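Local coordinates for protein beta-phosphoglucomutase (Clostridium difficile, PDB 4GIB) that probably interconverts beta-D-glucose 1-phosphate and beta-D-glucose 6-phosphate as a magnesium-dependent phosphomutase of the HAD-like superfamily, at residues 28-33 and 188-193; 132-137 and 181-186. All blocks are in the same frame, centred on the assembly; numbering follows the deposited sequence.

Contact 1: residues 28-33 and 188-193. With NA (sodium ion), chain D.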
loop_
_atom_site.group_PDB
_atom_site.type_symbol
_atom_site.label_atom_id
_atom_site.label_comp_id
_atom_site.label_asym_id
_atom_site.label_seq_id
_atom_site.Cartn_x
_atom_site.Cartn_y
_atom_site.Cartn_z
ATOM N N ALA A 28 3.754 16.118 4.821
ATOM C CA ALA A 28 3.550 14.732 5.236
ATOM C C ALA A 28 4.269 13.674 4.430
ATOM O O ALA A 28 4.715 13.907 3.302
ATOM C CB ALA A 28 2.051 14.388 5.273
ATOM N N PHE A 29 4.390 12.520 5.086
ATOM C CA PHE A 29 4.881 11.283 4.518
ATOM C C PHE A 29 3.625 10.410 4.517
ATOM O O PHE A 29 2.946 10.256 5.565
ATOM C CB PHE A 29 5.964 10.624 5.377
ATOM C CG PHE A 29 7.369 11.155 5.139
ATOM C CD1 PHE A 29 7.694 12.458 5.417
ATOM C CD2 PHE A 29 8.375 10.306 4.695
ATOM C CE1 PHE A 29 8.989 12.929 5.214
ATOM C CE2 PHE A 29 9.675 10.776 4.493
ATOM C CZ PHE A 29 9.970 12.081 4.745
ATOM N N ILE A 30 3.286 9.873 3.354
ATOM C CA ILE A 30 2.131 9.001 3.238
ATOM C C ILE A 30 2.655 7.658 2.780
ATOM O O ILE A 30 3.213 7.547 1.700
ATOM C CB ILE A 30 1.077 9.535 2.246
ATOM C CG1 ILE A 30 0.608 10.945 2.657
ATOM C CG2 ILE A 30 -0.109 8.569 2.187
ATOM C CD1 ILE A 30 -0.460 11.559 1.674
ATOM N N PHE A 31 2.457 6.639 3.606
ATOM C CA PHE A 31 2.965 5.307 3.319
ATOM C C PHE A 31 1.928 4.331 2.795
ATOM O O PHE A 31 0.734 4.492 3.045
ATOM C CB PHE A 31 3.531 4.702 4.610
ATOM C CG PHE A 31 4.677 5.481 5.208
ATOM C CD1 PHE A 31 4.440 6.577 6.021
ATOM C CD2 PHE A 31 5.986 5.082 5.003
ATOM C CE1 PHE A 31 5.498 7.284 6.589
ATOM C CE2 PHE A 31 7.036 5.775 5.574
ATOM C CZ PHE A 31 6.786 6.887 6.363
ATOM N N ASP A 32 2.388 3.334 2.034
ATOM C CA ASP A 32 1.526 2.219 1.671
ATOM C C ASP A 32 1.866 1.210 2.756
ATOM O O ASP A 32 2.921 1.320 3.397
ATOM C CB ASP A 32 1.796 1.615 0.294
ATOM C CG ASP A 32 0.843 0.431 -0.012
ATOM O OD1 ASP A 32 -0.249 0.386 0.617
ATOM O OD2 ASP A 32 1.182 -0.460 -0.843
ATOM N N LEU A 33 1.008 0.227 2.964
ATOM C CA LEU A 33 1.258 -0.757 4.006
ATOM C C LEU A 33 2.184 -1.883 3.501
ATOM O O LEU A 33 3.363 -1.942 3.869
ATOM C CB LEU A 33 -0.074 -1.302 4.538
ATOM C CG LEU A 33 -0.005 -2.348 5.656
ATOM C CD1 LEU A 33 0.613 -1.768 6.927
ATOM C CD2 LEU A 33 -1.398 -2.896 5.923
ATOM N N GLN A 188 1.030 18.557 -2.999
ATOM C CA GLN A 188 2.307 19.025 -3.569
ATOM C C GLN A 188 3.439 19.050 -2.531
ATOM O O GLN A 188 4.616 19.076 -2.886
ATOM C CB GLN A 188 2.140 20.402 -4.216
ATOM C CG GLN A 188 1.218 20.371 -5.443
ATOM C CD GLN A 188 1.048 21.726 -6.097
ATOM O OE1 GLN A 188 1.463 22.753 -5.553
ATOM N NE2 GLN A 188 0.426 21.740 -7.269
ATOM N N ASN A 189 3.075 19.023 -1.252
ATOM C CA ASN A 189 4.059 19.033 -0.176
ATOM C C ASN A 189 4.127 17.692 0.540
ATOM O O ASN A 189 4.694 17.591 1.631
ATOM C CB ASN A 189 3.728 20.155 0.798
ATOM C CG ASN A 189 3.769 21.523 0.138
ATOM O OD1 ASN A 189 2.858 22.333 0.305
ATOM N ND2 ASN A 189 4.807 21.762 -0.661
ATOM N N CYS A 190 3.556 16.665 -0.090
ATOM C CA CYS A 190 3.526 15.327 0.469
ATOM C C CYS A 190 4.515 14.408 -0.214
ATOM O O CYS A 190 4.850 14.608 -1.365
ATOM C CB CYS A 190 2.127 14.715 0.325
ATOM S SG CYS A 190 0.885 15.517 1.295
ATOM N N ILE A 191 4.981 13.407 0.529
ATOM C CA ILE A 191 5.901 12.392 0.026
ATOM C C ILE A 191 5.088 11.114 0.124
ATOM O O ILE A 191 4.527 10.826 1.191
ATOM C CB ILE A 191 7.148 12.156 0.944
ATOM C CG1 ILE A 191 7.885 13.443 1.322
ATOM C CG2 ILE A 191 8.110 11.153 0.281
ATOM C CD1 ILE A 191 9.000 13.860 0.399
ATOM N N GLY A 192 5.009 10.361 -0.965
ATOM C CA GLY A 192 4.306 9.078 -0.971
ATOM C C GLY A 192 5.343 7.964 -1.145
ATOM O O GLY A 192 6.182 8.036 -2.070
ATOM N N ILE A 193 5.302 6.955 -0.258
ATOM C CA ILE A 193 6.236 5.812 -0.304
ATOM C C ILE A 193 5.523 4.492 -0.671
ATOM O O ILE A 193 4.502 4.130 -0.070
ATOM C CB ILE A 193 7.009 5.669 1.008
ATOM C CG1 ILE A 193 7.658 7.024 1.352
ATOM C CG2 ILE A 193 8.005 4.534 0.899
ATOM C CD1 ILE A 193 8.727 6.971 2.380
HETATM NA NA NA D . 2.940 -1.575 -1.558
HETATM O O HOH W 1 1.462 -2.891 -2.427
#

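Contact 2: residues 132-137 and 181-186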
loop_
_atom_site.group_PDB
_atom_site.type_symbol
_atom_site.label_atom_id
_atom_site.label_comp_id
_atom_site.label_asym_id
_atom_site.label_seq_id
_atom_site.Cartn_x
_atom_site.Cartn_y
_atom_site.Cartn_z
ATOM N N ASN A 132 8.242 17.500 12.994
ATOM C CA ASN A 132 6.877 18.051 12.985
ATOM C C ASN A 132 6.190 17.882 11.635
ATOM O O ASN A 132 5.684 18.843 11.065
ATOM C CB ASN A 132 6.892 19.527 13.415
ATOM C CG ASN A 132 7.426 19.726 14.848
ATOM O OD1 ASN A 132 7.600 18.766 15.605
ATOM N ND2 ASN A 132 7.688 20.974 15.215
ATOM N N ILE A 133 6.194 16.642 11.138
ATOM C CA ILE A 133 5.608 16.283 9.856
ATOM C C ILE A 133 4.547 15.198 10.073
ATOM O O ILE A 133 4.747 14.273 10.844
ATOM C CB ILE A 133 6.697 15.772 8.888
ATOM C CG1 ILE A 133 7.687 16.904 8.555
ATOM C CG2 ILE A 133 6.077 15.262 7.618
ATOM C CD1 ILE A 133 8.950 16.453 7.768
ATOM N N LYS A 134 3.424 15.314 9.381
ATOM C CA LYS A 134 2.345 14.347 9.535
ATOM C C LYS A 134 2.652 13.039 8.841
ATOM O O LYS A 134 3.455 12.978 7.908
ATOM C CB LYS A 134 1.021 14.905 9.012
ATOM C CG LYS A 134 0.557 16.182 9.705
ATOM C CD LYS A 134 -0.896 16.468 9.351
ATOM C CE LYS A 134 -1.442 17.703 10.050
ATOM N NZ LYS A 134 -0.926 18.950 9.439
ATOM N N ILE A 135 2.009 11.984 9.323
ATOM C CA ILE A 135 2.195 10.663 8.793
ATOM C C ILE A 135 0.828 10.071 8.455
ATOM O O ILE A 135 -0.118 10.182 9.232
ATOM C CB ILE A 135 2.971 9.782 9.788
ATOM C CG1 ILE A 135 4.416 10.301 9.909
ATOM C CG2 ILE A 135 2.940 8.342 9.344
ATOM C CD1 ILE A 135 5.365 9.513 10.907
ATOM N N GLY A 136 0.725 9.484 7.262
ATOM C CA GLY A 136 -0.509 8.870 6.811
ATOM C C GLY A 136 -0.282 7.507 6.202
ATOM O O GLY A 136 0.832 7.155 5.828
ATOM N N LEU A 137 -1.344 6.722 6.122
ATOM C CA LEU A 137 -1.265 5.406 5.493
ATOM C C LEU A 137 -2.322 5.386 4.399
ATOM O O LEU A 137 -3.479 5.725 4.657
ATOM C CB LEU A 137 -1.557 4.272 6.490
ATOM C CG LEU A 137 -1.432 2.833 5.933
ATOM C CD1 LEU A 137 -0.037 2.271 6.144
ATOM C CD2 LEU A 137 -2.426 1.893 6.586
ATOM N N LYS A 181 -6.371 14.683 2.128
ATOM C CA LYS A 181 -7.588 15.322 2.595
ATOM C C LYS A 181 -7.705 15.090 4.097
ATOM O O LYS A 181 -7.950 16.022 4.853
ATOM C CB LYS A 181 -8.801 14.738 1.866
ATOM C CG LYS A 181 -10.173 15.307 2.296
ATOM C CD LYS A 181 -11.313 14.586 1.533
ATOM C CE LYS A 181 -12.684 15.068 1.941
ATOM N NZ LYS A 181 -12.885 16.520 1.690
ATOM N N GLY A 182 -7.476 13.844 4.520
ATOM C CA GLY A 182 -7.595 13.442 5.928
ATOM C C GLY A 182 -6.692 14.193 6.879
ATOM O O GLY A 182 -7.104 14.575 7.975
ATOM N N LEU A 183 -5.448 14.371 6.458
ATOM C CA LEU A 183 -4.459 15.109 7.216
ATOM C C LEU A 183 -4.626 16.612 7.029
ATOM O O LEU A 183 -4.044 17.380 7.777
ATOM C CB LEU A 183 -3.061 14.728 6.727
ATOM C CG LEU A 183 -2.658 13.267 6.920
ATOM C CD1 LEU A 183 -1.410 12.939 6.108
ATOM C CD2 LEU A 183 -2.446 12.989 8.387
ATOM N N ASN A 184 -5.422 17.013 6.030
ATOM C CA ASN A 184 -5.641 18.414 5.681
ATOM C C ASN A 184 -4.309 19.055 5.298
ATOM O O ASN A 184 -3.877 20.015 5.934
ATOM C CB ASN A 184 -6.330 19.213 6.812
ATOM C CG ASN A 184 -6.534 20.717 6.449
ATOM O OD1 ASN A 184 -6.347 21.602 7.288
ATOM N ND2 ASN A 184 -6.871 20.992 5.192
ATOM N N VAL A 185 -3.667 18.499 4.262
ATOM C CA VAL A 185 -2.393 19.005 3.754
ATOM C C VAL A 185 -2.404 19.088 2.230
ATOM O O VAL A 185 -3.220 18.457 1.565
ATOM C CB VAL A 185 -1.172 18.119 4.183
ATOM C CG1 VAL A 185 -0.957 18.184 5.689
ATOM C CG2 VAL A 185 -1.339 16.690 3.705
ATOM N N ASN A 186 -1.490 19.876 1.684
ATOM C CA ASN A 186 -1.367 20.015 0.243
ATOM C C ASN A 186 -0.558 18.836 -0.318
ATOM O O ASN A 186 0.576 18.585 0.120
ATOM C CB ASN A 186 -0.692 21.333 -0.103
ATOM C CG ASN A 186 -0.631 21.586 -1.601
ATOM O OD1 ASN A 186 -0.991 20.729 -2.408
ATOM N ND2 ASN A 186 -0.154 22.770 -1.979
#

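Contact 1: residues 28-33 and 188-193
Phe-29 and Ile-191 sit side by side on one face of a parallel pair, with CG1 of Ile-191 over the centre of the Phe-29 ring, 4.1 Å from its centroid, in a CH-pi contact. CD1 of Ile-193 serves two rings: it reaches the edge of the first at Phe-29 CD2 (4.1 Å) and meets CE2 of Phe-31 at 3.8 Å.

On the face of Ala-28 and Ile-30, the two strands pack more thinly on each other. Ala-28 CB lies 4.3 Å from Cys-190 SG, and the extended side chain of Ile-30 (chi2 179°) carries CD1 to 4.2 Å from the same sulfur, while Gly-192 adds no side chain.

Backbone hydrogen bonds join the strands. Ile-191 N donates to Ala-28 O, Ile-30 N to Ile-191 O at 2.7 Å, and Ile-193 N to Ile-30 O; Asp-32 N, just past the strand, reaches Ile-193 O at 3.1 Å and 138°.

In Asp-32, the predicted nucleophile, a first torsion of 180° swings the carboxylate away from the neighbouring strand, and OD2 binds sodium at 2.2 Å. Glu-194, Asp-195, the backbone O of Asp-34 and a water also bind it. The apolar strands therefore present their carboxylate at their C-terminal ends, where sodium occupies the predicted magnesium site, as in HAD enzymes.

Contact 2: residues 132-137 and 181-186
A helix C-terminus packed on a strand of the Rossmann-like sheet brings Leu-183, at the end of helix 174-183, against Lys-134 and the backbone of strand 134-137. The two side chains run past each other in opposite directions. CB of Leu-183 meets the aliphatic CD of Lys-134 at 3.8 Å. The two methyls of the leucine branch spread over successive residues of the strand, CD2 lying 3.7 Å from Ile-135 O and CD1 coming to 4.2 Å from Gly-136 N. Gly-136, having no side chain, lets the methyl lie directly against the strand backbone.

The helix stops here in a Schellman motif. Asn-184 takes up positive phi (60°), a conformation asparagine tolerates well, and its N bonds back to Lys-181 O at 3.0 Å. The chain then turns so that Val-185 also points toward the strand.

Lys-134 spans both parts of this turn. Its extended chain lays CE 3.5 Å from Leu-183 O, and the bend at the last torsion (chi4 75°) then turns NZ to 3.8 Å from Val-185 CG1. No hydrogen bond crosses between the segments; Lys-134 is only partly exposed and lends its long methylene chain to the apolar packing, with NZ ending beside Val-185. Leu-183 also touches Ala-28 and Phe-159, on the strands flanking 134-137, and Ile-135 points the other way, onto Leu-125 and Val-128 of helix 121-130.

Overall arrangement
Contacts 1 and 2 share one parallel sheet, their centres about 8 Å apart. Strand 28-31 lies between 134-137 and 190-194, and probable hydrogen bonds tie it to the former: Phe-31 N to Gly-136 O at 2.8 Å and Phe-29 O to Gly-136 N at 2.9 Å. A second join bypasses these bonds, since Val-185 CG2 packs 3.5 Å from Cys-190 SG as the chain passes from helix 174-183 into strand 190-194. Contact 1 ends at the metal site, where Asp-32 lies close to a bound phosphate. Contact 2 stands farther back, Gly-136 being about 10 Å from the side chain of Asp-32.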